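PDB 6QPS: polysaccharide Lyase Family 6 from Bacteroides cellulosilyticus, which probably cleaves the mannuronic acid-rich parts of alginate by beta-elimination, as a calcium-binding lyase from a human gut bacterium. Local coordinates for residues K60-T65 with L90-Y95; N305-V310 with L353-E358; A348-L353 with A374-A379. All blocks are in the same frame, centred on the assembly; numbering follows the deposited sequence.

Contact 1 of 3, residues K60-T65 with L90-Y95; sequences KEINFT and LRLKIY
Tyr95 turns its CG into the position between its own backbone N and carbonyl carbon (chi1 50°), which lays the ring across Thr65 and carries the hydroxyl to Asn63. Thr65 in turn sets OG1 opposite its backbone N (chi1 -170°) and gives a short hydrogen bond from OG1 to Tyr95 O, 2.7 Å, meeting that oxygen from above the carbonyl plane. The Tyr95 ring, so turned, lies against Thr65 with CB over one of its faces, a CH-pi contact with CB 3.9 Å from the centroid. Asn63 sits at the ring's edge instead, its CG 3.4 Å from Tyr95 OH with the amide turned 70° from the ring plane. Farther back on this face, Glu61 and Arg91 reach out side by side, and Glu61 OE1 meets Arg91 NH1 at 3.3 Å. This is a salt bridge, but its hydrogen bond is weak and bent, and a water donating to OE1 sits beside the pair. A second water lies between Asn63 OD1 and Arg91 O. Lys93 runs alongside Asn63, yet its NZ goes on to the carbonyls of Gln120 and Gly121.

The other face is greasy. Ile62 CG2 packs on Leu90 CD1 at 3.7 Å and on Leu92 CB, while Phe64 and Ile94 continue the row and both touch Leu101 of strand 99-111; Leu38 of helix 31-40 covers Ile62 and Phe64. Between the faces runs a parallel ladder, with Ile62 N giving a nearly straight bond to Arg91 O (3.0 Å) and Ile62 O taking Lys93 N. In-register parallel strands from successive turns, with apolar residues inside and polar ones outside, are the mark of the parallel beta-helix of PL6 lyases, here near its helix-covered N-terminal end.

Contact 2 of 3, residues N305-V310 with L353-E358; sequences NYIKDV and LNSSLE
Tyr306 touches the other segment through its hydroxyl, which lies 3.7 Å from Leu353 CD2; the two side chains run alongside each other, and the same OH is hydrogen-bonded to Glu437. At Ile307 the backbone takes over: Ile307 O receives Leu353 N at 2.8 Å in an almost perfectly straight bond (178°). Its CG2 branch, opposite the backbone N, rests against CB and OG of Ser355. Lys308 pairs with Leu353 as a parallel bridge, and its extended chain passes Leu353 CD2, with CG 4.0 Å away, before NZ forms a salt bridge with Glu437.

At Asp309 the chain turns, with a positive phi of 52°, and Asn354 does the same across from it. Asp309 N still bonds to Leu353 O at 2.9 Å, and that oxygen is gripped a second time by Ser355 OG, which donates to it from within its own segment. Asp309 OD1 accepts Asn354 ND2 at 3.0 Å; the two side chains cross at about a right angle. The oxygen lies in the amide plane of Asn354, while ND2 stands above the carboxylate plane. Val310 closes the row: its N points straight at Ser355 OG in a long, weak bond of 3.4 Å, its CG2 packs on the serine CB, and its O is joined to Ser356 N through a water. Ser355 OG therefore donates to Leu353 O while weakly accepting from Val310 N, so the buried hydroxyl helps tie together both turns.

Here the chains that follow the pairing of Lys308 with Leu353 turn away together. Strand 276-283 pairs with 301-308 through the backbones of Tyr306 and Lys308, strand 371-379 supplies Ala379 against Leu353, and helix 433-445 covers Tyr306 and Leu353.

Contact 3 of 3, residues A348-L353 with A374-A379; sequences AYNTFL and AHNLFA
His375 lies over one face of the Tyr349 ring with its CB, 3.4 Å from the centroid and almost on the ring normal, a close CH-pi contact. The imidazole itself is slid outward: the planes are within 11° of parallel, but with the centroids 4.6 Å apart the rings barely overlap, and it is the Tyr349 hydroxyl that comes to rest over the centre of the imidazole. The Phe352 ring offers its edge to Leu377 O and Asn376 OD1, while its CB touches Phe378 CD1 at 4.1 Å.

The amides of Asn350 and Asn376 lie side by side and nearly coplanar. Each has its CG opposite its carbonyl carbon (chi1 -56° and -58°), bringing Asn376 OD1 where both Asn350 N (2.9 Å) and Asn350 ND2 (3.0 Å) donate to it; the ND2 bond lies in the carbonyl plane, and the other is tilted from it. The pattern continues in both directions: Asn350 OD1 takes Asn305 N, and Asn402 OD1 takes Asn376 N. This is an asparagine ladder, well known from parallel beta-helices, placed inside the turn where the strands bend.

Beyond it the parallel backbone pairing resumes, with Leu377 N on Asn350 O, Phe352 N on Leu377 O at 2.8 Å and Ala379 N on Phe352 O. A water bridges Asn350 O and His375 O. Two donors on one buried amide oxygen fix the flip of Asn376, and repetition from rung to rung satisfies polar atoms that the bend takes out of the strand pairing.

From the N terminus, contact 1 comes first: it brings 60-65 and 90-95 together as neighbouring turns of the beta-helix and closes before the others open. The chain then winds through the middle turns, where the calcium site lies, and reaches the C-terminal side of the chain's centre. There contact 2 joins 305-310 to 353-358, and contact 3 starts at 348-353, before contact 2 has closed, and ends at 374-379, so the two cross and share Leu353. Strand 345-353 is thus paired on both sides, tying 301-308 to 371-379. Contacts 1 and 3 have centres about 47 Å apart and belong to the two end regions of one solenoid.

Contact 1 of 3, residues K60-T65 with L90-Y95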
loop_
_atom_site.group_PDB
_atom_site.type_symbol
_atom_site.label_atom_id
_atom_site.label_comp_id
_atom_site.label_asym_id
_atom_site.label_seq_id
_atom_site.Cartn_x
_atom_site.Cartn_y
_atom_site.Cartn_z
ATOM N N LYS A 60 -20.337 17.643 6.728
ATOM C CA LYS A 60 -19.431 18.436 7.570
ATOM C C LYS A 60 -18.937 17.562 8.728
ATOM O O LYS A 60 -18.564 16.402 8.502
ATOM C CB LYS A 60 -20.090 19.752 7.963
ATOM C CG LYS A 60 -20.368 20.684 6.775
ATOM C CD LYS A 60 -21.189 21.903 7.181
ATOM C CE LYS A 60 -22.623 21.511 7.527
ATOM N NZ LYS A 60 -23.015 21.917 8.912
ATOM N N GLU A 61 -18.891 18.085 9.953
ATOM C CA GLU A 61 -18.357 17.327 11.076
ATOM C C GLU A 61 -19.386 16.281 11.480
ATOM O O GLU A 61 -20.505 16.627 11.893
ATOM C CB GLU A 61 -18.031 18.258 12.240
ATOM C CG GLU A 61 -16.857 19.199 11.970
ATOM C CD GLU A 61 -16.312 19.831 13.234
ATOM O OE1 GLU A 61 -15.233 20.455 13.166
ATOM O OE2 GLU A 61 -16.965 19.711 14.293
ATOM N N ILE A 62 -19.015 15.009 11.358
ATOM C CA ILE A 62 -19.904 13.897 11.683
ATOM C C ILE A 62 -19.106 12.827 12.417
ATOM O O ILE A 62 -17.976 12.500 12.034
ATOM C CB ILE A 62 -20.609 13.345 10.425
ATOM C CG1 ILE A 62 -21.448 12.106 10.749
ATOM C CG2 ILE A 62 -19.588 13.029 9.325
ATOM C CD1 ILE A 62 -22.319 11.627 9.575
ATOM N N ASN A 63 -19.680 12.320 13.501
ATOM C CA ASN A 63 -19.079 11.269 14.309
ATOM C C ASN A 63 -19.920 10.009 14.201
ATOM O O ASN A 63 -21.151 10.075 14.190
ATOM C CB ASN A 63 -19.005 11.703 15.781
ATOM C CG ASN A 63 -18.161 12.944 15.990
ATOM O OD1 ASN A 63 -17.066 13.063 15.432
ATOM N ND2 ASN A 63 -18.656 13.873 16.811
ATOM N N PHE A 64 -19.249 8.860 14.159
ATOM C CA PHE A 64 -19.884 7.542 14.215
ATOM C C PHE A 64 -19.270 6.847 15.414
ATOM O O PHE A 64 -18.088 6.485 15.386
ATOM C CB PHE A 64 -19.616 6.771 12.925
ATOM C CG PHE A 64 -20.282 5.408 12.842
ATOM C CD1 PHE A 64 -21.330 5.039 13.682
ATOM C CD2 PHE A 64 -19.841 4.495 11.895
ATOM C CE1 PHE A 64 -21.918 3.772 13.577
ATOM C CE2 PHE A 64 -20.428 3.240 11.777
ATOM C CZ PHE A 64 -21.480 2.890 12.607
ATOM N N THR A 65 -20.051 6.698 16.477
ATOM C CA THR A 65 -19.547 6.088 17.697
ATOM C C THR A 65 -20.587 5.169 18.309
ATOM O O THR A 65 -21.788 5.305 18.087
ATOM C CB THR A 65 -19.074 7.148 18.717
ATOM O OG1 THR A 65 -18.381 6.516 19.799
ATOM C CG2 THR A 65 -20.229 7.964 19.269
ATOM N N LEU A 90 -16.692 17.271 4.337
ATOM C CA LEU A 90 -16.804 16.102 5.198
ATOM C C LEU A 90 -15.639 16.000 6.174
ATOM O O LEU A 90 -14.477 16.125 5.781
ATOM C CB LEU A 90 -16.846 14.844 4.320
ATOM C CG LEU A 90 -16.937 13.489 5.005
ATOM C CD1 LEU A 90 -18.197 13.391 5.874
ATOM C CD2 LEU A 90 -16.880 12.321 4.007
ATOM N N ARG A 91 -15.953 15.727 7.448
ATOM C CA ARG A 91 -14.935 15.426 8.467
ATOM C C ARG A 91 -15.544 14.323 9.340
ATOM O O ARG A 91 -16.201 14.604 10.352
ATOM C CB ARG A 91 -14.474 16.640 9.280
ATOM C CG ARG A 91 -13.287 16.270 10.234
ATOM C CD ARG A 91 -12.642 17.510 10.869
ATOM N NE ARG A 91 -11.670 17.175 11.912
ATOM C CZ ARG A 91 -11.540 17.845 13.054
ATOM N NH1 ARG A 91 -12.322 18.888 13.296
ATOM N NH2 ARG A 91 -10.630 17.474 13.959
ATOM N N LEU A 92 -15.350 13.075 8.925
ATOM C CA LEU A 92 -15.945 11.916 9.576
ATOM C C LEU A 92 -14.930 11.294 10.521
ATOM O O LEU A 92 -13.801 10.997 10.112
ATOM C CB LEU A 92 -16.385 10.904 8.524
ATOM C CG LEU A 92 -16.739 9.490 8.979
ATOM C CD1 LEU A 92 -17.894 9.542 9.975
ATOM C CD2 LEU A 92 -17.070 8.604 7.780
ATOM N N LYS A 93 -15.327 11.112 11.783
ATOM C CA LYS A 93 -14.506 10.464 12.795
ATOM C C LYS A 93 -15.266 9.244 13.291
ATOM O O LYS A 93 -16.462 9.350 13.603
ATOM C CB LYS A 93 -14.226 11.423 13.948
ATOM C CG LYS A 93 -13.330 12.595 13.561
ATOM C CD LYS A 93 -13.079 13.513 14.746
ATOM C CE LYS A 93 -11.701 14.170 14.673
ATOM N NZ LYS A 93 -10.598 13.169 14.873
ATOM N N ILE A 94 -14.571 8.111 13.375
ATOM C CA ILE A 94 -15.121 6.810 13.761
ATOM C C ILE A 94 -14.355 6.352 14.998
ATOM O O ILE A 94 -13.124 6.248 14.959
ATOM C CB ILE A 94 -14.948 5.790 12.619
ATOM C CG1 ILE A 94 -15.623 6.254 11.319
ATOM C CG2 ILE A 94 -15.475 4.411 13.034
ATOM C CD1 ILE A 94 -15.058 5.581 10.064
ATOM N N TYR A 95 -15.060 6.069 16.091
ATOM C CA TYR A 95 -14.381 5.689 17.324
ATOM C C TYR A 95 -15.368 4.907 18.171
ATOM O O TYR A 95 -16.550 5.235 18.217
ATOM C CB TYR A 95 -13.811 6.910 18.077
ATOM C CG TYR A 95 -14.782 8.063 18.292
ATOM C CD1 TYR A 95 -15.019 8.985 17.281
ATOM C CD2 TYR A 95 -15.455 8.235 19.492
ATOM C CE1 TYR A 95 -15.888 10.022 17.455
ATOM C CE2 TYR A 95 -16.338 9.284 19.671
ATOM C CZ TYR A 95 -16.560 10.169 18.638
ATOM O OH TYR A 95 -17.436 11.213 18.796
HETATM O O HOH W 1 -13.866 21.059 11.215
HETATM O O HOH W 2 -16.155 14.672 13.251
#

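Contact 2 of 3, residues N305-V310 with L353-E358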
loop_
_atom_site.group_PDB
_atom_site.type_symbol
_atom_site.label_atom_id
_atom_site.label_comp_id
_atom_site.label_asym_id
_atom_site.label_seq_id
_atom_site.Cartn_x
_atom_site.Cartn_y
_atom_site.Cartn_z
ATOM N N ASN A 305 8.039 -13.291 -4.966
ATOM C CA ASN A 305 7.513 -12.162 -5.717
ATOM C C ASN A 305 7.886 -12.292 -7.184
ATOM O O ASN A 305 8.933 -12.833 -7.527
ATOM C CB ASN A 305 8.035 -10.850 -5.132
ATOM C CG ASN A 305 7.677 -10.704 -3.652
ATOM O OD1 ASN A 305 6.571 -10.319 -3.308
ATOM N ND2 ASN A 305 8.630 -11.041 -2.770
ATOM N N TYR A 306 6.996 -11.803 -8.051
ATOM C CA TYR A 306 7.131 -11.929 -9.506
ATOM C C TYR A 306 7.037 -10.525 -10.091
ATOM O O TYR A 306 5.980 -9.889 -10.006
ATOM C CB TYR A 306 6.013 -12.836 -10.036
ATOM C CG TYR A 306 6.165 -13.319 -11.472
ATOM C CD1 TYR A 306 5.945 -12.467 -12.546
ATOM C CD2 TYR A 306 6.506 -14.647 -11.757
ATOM C CE1 TYR A 306 6.054 -12.908 -13.857
ATOM C CE2 TYR A 306 6.606 -15.094 -13.059
ATOM C CZ TYR A 306 6.389 -14.220 -14.105
ATOM O OH TYR A 306 6.507 -14.691 -15.404
ATOM N N ILE A 307 8.149 -10.039 -10.654
ATOM C CA ILE A 307 8.285 -8.655 -11.130
ATOM C C ILE A 307 8.548 -8.701 -12.628
ATOM O O ILE A 307 9.552 -9.287 -13.058
ATOM C CB ILE A 307 9.428 -7.931 -10.405
ATOM C CG1 ILE A 307 9.093 -7.861 -8.923
ATOM C CG2 ILE A 307 9.619 -6.556 -10.948
ATOM C CD1 ILE A 307 10.253 -7.699 -7.980
ATOM N N LYS A 308 7.638 -8.127 -13.416
ATOM C CA LYS A 308 7.687 -8.191 -14.875
ATOM C C LYS A 308 7.614 -6.817 -15.536
ATOM O O LYS A 308 6.696 -6.035 -15.277
ATOM C CB LYS A 308 6.523 -9.070 -15.400
ATOM C CG LYS A 308 6.478 -9.251 -16.909
ATOM C CD LYS A 308 5.223 -9.979 -17.398
ATOM C CE LYS A 308 5.348 -10.366 -18.859
ATOM N NZ LYS A 308 4.045 -10.856 -19.408
ATOM N N ASP A 309 8.525 -6.586 -16.494
ATOM C CA ASP A 309 8.467 -5.445 -17.404
ATOM C C ASP A 309 8.326 -4.115 -16.662
ATOM O O ASP A 309 7.544 -3.252 -17.069
ATOM C CB ASP A 309 7.318 -5.578 -18.410
ATOM C CG ASP A 309 7.476 -6.742 -19.374
ATOM O OD1 ASP A 309 8.615 -7.236 -19.599
ATOM O OD2 ASP A 309 6.431 -7.157 -19.940
ATOM N N VAL A 310 9.082 -3.930 -15.574
ATOM C CA VAL A 310 9.131 -2.628 -14.900
ATOM C C VAL A 310 10.384 -1.899 -15.365
ATOM O O VAL A 310 11.427 -2.521 -15.576
ATOM C CB VAL A 310 9.070 -2.730 -13.362
ATOM C CG1 VAL A 310 7.751 -3.371 -12.941
ATOM C CG2 VAL A 310 10.243 -3.507 -12.779
ATOM N N LEU A 353 11.718 -10.532 -14.393
ATOM C CA LEU A 353 11.557 -10.767 -15.822
ATOM C C LEU A 353 11.560 -9.434 -16.560
ATOM O O LEU A 353 10.669 -8.594 -16.348
ATOM C CB LEU A 353 10.261 -11.546 -16.060
ATOM C CG LEU A 353 9.905 -11.863 -17.499
ATOM C CD1 LEU A 353 10.992 -12.689 -18.199
ATOM C CD2 LEU A 353 8.566 -12.567 -17.602
ATOM N N ASN A 354 12.557 -9.241 -17.422
ATOM C CA ASN A 354 12.770 -7.943 -18.057
ATOM C C ASN A 354 12.643 -6.807 -17.031
ATOM O O ASN A 354 12.028 -5.768 -17.294
ATOM C CB ASN A 354 11.832 -7.754 -19.240
ATOM C CG ASN A 354 12.139 -6.520 -20.018
ATOM O OD1 ASN A 354 13.312 -6.148 -20.204
ATOM N ND2 ASN A 354 11.089 -5.867 -20.518
ATOM N N SER A 355 13.268 -7.011 -15.865
ATOM C CA SER A 355 13.281 -6.061 -14.759
ATOM C C SER A 355 14.653 -6.102 -14.088
ATOM O O SER A 355 15.194 -7.178 -13.832
ATOM C CB SER A 355 12.197 -6.454 -13.736
ATOM O OG SER A 355 10.904 -6.466 -14.344
ATOM N N SER A 356 15.202 -4.925 -13.779
ATOM C CA SER A 356 16.613 -4.809 -13.411
ATOM C C SER A 356 16.896 -5.228 -11.955
ATOM O O SER A 356 16.015 -5.248 -11.076
ATOM C CB SER A 356 17.069 -3.360 -13.554
ATOM O OG SER A 356 16.499 -2.622 -12.474
ATOM N N LEU A 357 18.180 -5.513 -11.700
ATOM C CA LEU A 357 18.737 -5.650 -10.349
ATOM C C LEU A 357 19.730 -4.509 -10.170
ATOM O O LEU A 357 20.670 -4.385 -10.959
ATOM C CB LEU A 357 19.452 -6.994 -10.173
ATOM C CG LEU A 357 18.584 -8.227 -10.385
ATOM C CD1 LEU A 357 19.453 -9.497 -10.317
ATOM C CD2 LEU A 357 17.437 -8.319 -9.415
ATOM N N GLU A 358 19.547 -3.694 -9.125
ATOM C CA GLU A 358 20.417 -2.550 -8.872
ATOM C C GLU A 358 20.894 -2.647 -7.429
ATOM O O GLU A 358 20.088 -2.491 -6.504
ATOM C CB GLU A 358 19.660 -1.243 -9.124
ATOM C CG GLU A 358 20.487 -0.014 -8.900
ATOM C CD GLU A 358 19.737 1.276 -9.221
ATOM O OE1 GLU A 358 18.847 1.296 -10.116
ATOM O OE2 GLU A 358 20.053 2.283 -8.558
HETATM O O HOH W 3 13.956 -2.410 -14.574
#

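Contact 3 of 3, residues A348-L353 with A374-A379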
loop_
_atom_site.group_PDB
_atom_site.type_symbol
_atom_site.label_atom_id
_atom_site.label_comp_id
_atom_site.label_asym_id
_atom_site.label_seq_id
_atom_site.Cartn_x
_atom_site.Cartn_y
_atom_site.Cartn_z
ATOM N N ALA A 348 14.688 -14.555 -1.733
ATOM C CA ALA A 348 14.652 -15.931 -2.193
ATOM C C ALA A 348 13.437 -16.250 -3.061
ATOM O O ALA A 348 12.299 -15.885 -2.752
ATOM C CB ALA A 348 14.662 -16.862 -0.981
ATOM N N TYR A 349 13.679 -17.016 -4.120
ATOM C CA TYR A 349 12.601 -17.649 -4.893
ATOM C C TYR A 349 11.700 -16.616 -5.570
ATOM O O TYR A 349 10.502 -16.839 -5.722
ATOM C CB TYR A 349 11.799 -18.701 -4.076
ATOM C CG TYR A 349 12.555 -20.012 -3.897
ATOM C CD1 TYR A 349 12.604 -20.936 -4.922
ATOM C CD2 TYR A 349 13.249 -20.314 -2.710
ATOM C CE1 TYR A 349 13.319 -22.111 -4.808
ATOM C CE2 TYR A 349 13.980 -21.513 -2.575
ATOM C CZ TYR A 349 14.016 -22.409 -3.642
ATOM O OH TYR A 349 14.714 -23.596 -3.615
ATOM N N ASN A 350 12.267 -15.477 -5.953
ATOM C CA ASN A 350 11.568 -14.441 -6.699
ATOM C C ASN A 350 11.902 -14.567 -8.184
ATOM O O ASN A 350 12.834 -15.267 -8.577
ATOM C CB ASN A 350 12.004 -13.051 -6.217
ATOM C CG ASN A 350 11.805 -12.862 -4.715
ATOM O OD1 ASN A 350 10.714 -12.573 -4.243
ATOM N ND2 ASN A 350 12.889 -13.012 -3.949
ATOM N N THR A 351 11.122 -13.877 -9.015
ATOM C CA THR A 351 11.342 -13.812 -10.461
ATOM C C THR A 351 11.432 -12.357 -10.886
ATOM O O THR A 351 10.569 -11.554 -10.515
ATOM C CB THR A 351 10.191 -14.482 -11.216
ATOM O OG1 THR A 351 10.151 -15.881 -10.908
ATOM C CG2 THR A 351 10.356 -14.308 -12.714
ATOM N N PHE A 352 12.491 -12.021 -11.641
ATOM C CA PHE A 352 12.702 -10.690 -12.202
ATOM C C PHE A 352 12.801 -10.868 -13.708
ATOM O O PHE A 352 13.829 -11.325 -14.224
ATOM C CB PHE A 352 13.958 -10.064 -11.632
ATOM C CG PHE A 352 13.966 -9.994 -10.147
ATOM C CD1 PHE A 352 13.421 -8.903 -9.491
ATOM C CD2 PHE A 352 14.506 -11.020 -9.389
ATOM C CE1 PHE A 352 13.414 -8.833 -8.116
ATOM C CE2 PHE A 352 14.517 -10.938 -7.996
ATOM C CZ PHE A 352 13.951 -9.861 -7.366
ATOM N N LEU A 353 11.718 -10.532 -14.393
ATOM C CA LEU A 353 11.557 -10.767 -15.822
ATOM C C LEU A 353 11.560 -9.434 -16.560
ATOM O O LEU A 353 10.669 -8.594 -16.348
ATOM C CB LEU A 353 10.261 -11.546 -16.060
ATOM C CG LEU A 353 9.905 -11.863 -17.499
ATOM C CD1 LEU A 353 10.992 -12.689 -18.199
ATOM C CD2 LEU A 353 8.566 -12.567 -17.602
ATOM N N ALA A 374 19.162 -15.765 -3.362
ATOM C CA ALA A 374 19.213 -17.193 -3.628
ATOM C C ALA A 374 17.963 -17.663 -4.365
ATOM O O ALA A 374 16.843 -17.275 -4.032
ATOM C CB ALA A 374 19.359 -17.983 -2.317
ATOM N N HIS A 375 18.160 -18.546 -5.337
ATOM C CA HIS A 375 17.071 -19.260 -6.013
ATOM C C HIS A 375 16.127 -18.327 -6.749
ATOM O O HIS A 375 14.945 -18.625 -6.907
ATOM C CB HIS A 375 16.277 -20.166 -5.066
ATOM C CG HIS A 375 17.108 -21.232 -4.450
ATOM N ND1 HIS A 375 17.630 -22.270 -5.184
ATOM C CD2 HIS A 375 17.524 -21.416 -3.173
ATOM C CE1 HIS A 375 18.333 -23.055 -4.385
ATOM N NE2 HIS A 375 18.296 -22.550 -3.162
ATOM N N ASN A 376 16.642 -17.197 -7.217
ATOM C CA ASN A 376 15.859 -16.262 -8.004
ATOM C C ASN A 376 16.076 -16.512 -9.493
ATOM O O ASN A 376 17.164 -16.897 -9.930
ATOM C CB ASN A 376 16.236 -14.812 -7.685
ATOM C CG ASN A 376 16.047 -14.476 -6.220
ATOM O OD1 ASN A 376 14.938 -14.302 -5.741
ATOM N ND2 ASN A 376 17.137 -14.443 -5.484
ATOM N N LEU A 377 15.034 -16.255 -10.275
ATOM C CA LEU A 377 15.120 -16.265 -11.734
ATOM C C LEU A 377 15.304 -14.827 -12.222
ATOM O O LEU A 377 14.482 -13.953 -11.915
ATOM C CB LEU A 377 13.857 -16.884 -12.346
ATOM C CG LEU A 377 13.805 -16.825 -13.879
ATOM C CD1 LEU A 377 14.932 -17.610 -14.534
ATOM C CD2 LEU A 377 12.450 -17.330 -14.363
ATOM N N PHE A 378 16.393 -14.586 -12.946
ATOM C CA PHE A 378 16.689 -13.299 -13.582
ATOM C C PHE A 378 16.663 -13.592 -15.072
ATOM O O PHE A 378 17.488 -14.356 -15.572
ATOM C CB PHE A 378 18.068 -12.821 -13.114
ATOM C CG PHE A 378 18.486 -11.423 -13.575
ATOM C CD1 PHE A 378 17.641 -10.316 -13.496
ATOM C CD2 PHE A 378 19.770 -11.233 -14.024
ATOM C CE1 PHE A 378 18.081 -9.056 -13.894
ATOM C CE2 PHE A 378 20.207 -9.987 -14.406
ATOM C CZ PHE A 378 19.344 -8.902 -14.369
ATOM N N ALA A 379 15.667 -13.053 -15.781
ATOM C CA ALA A 379 15.428 -13.465 -17.162
ATOM C C ALA A 379 14.930 -12.298 -17.999
ATOM O O ALA A 379 14.439 -11.294 -17.471
ATOM C CB ALA A 379 14.405 -14.606 -17.217
HETATM O O HOH W 4 12.595 -18.307 -8.643
#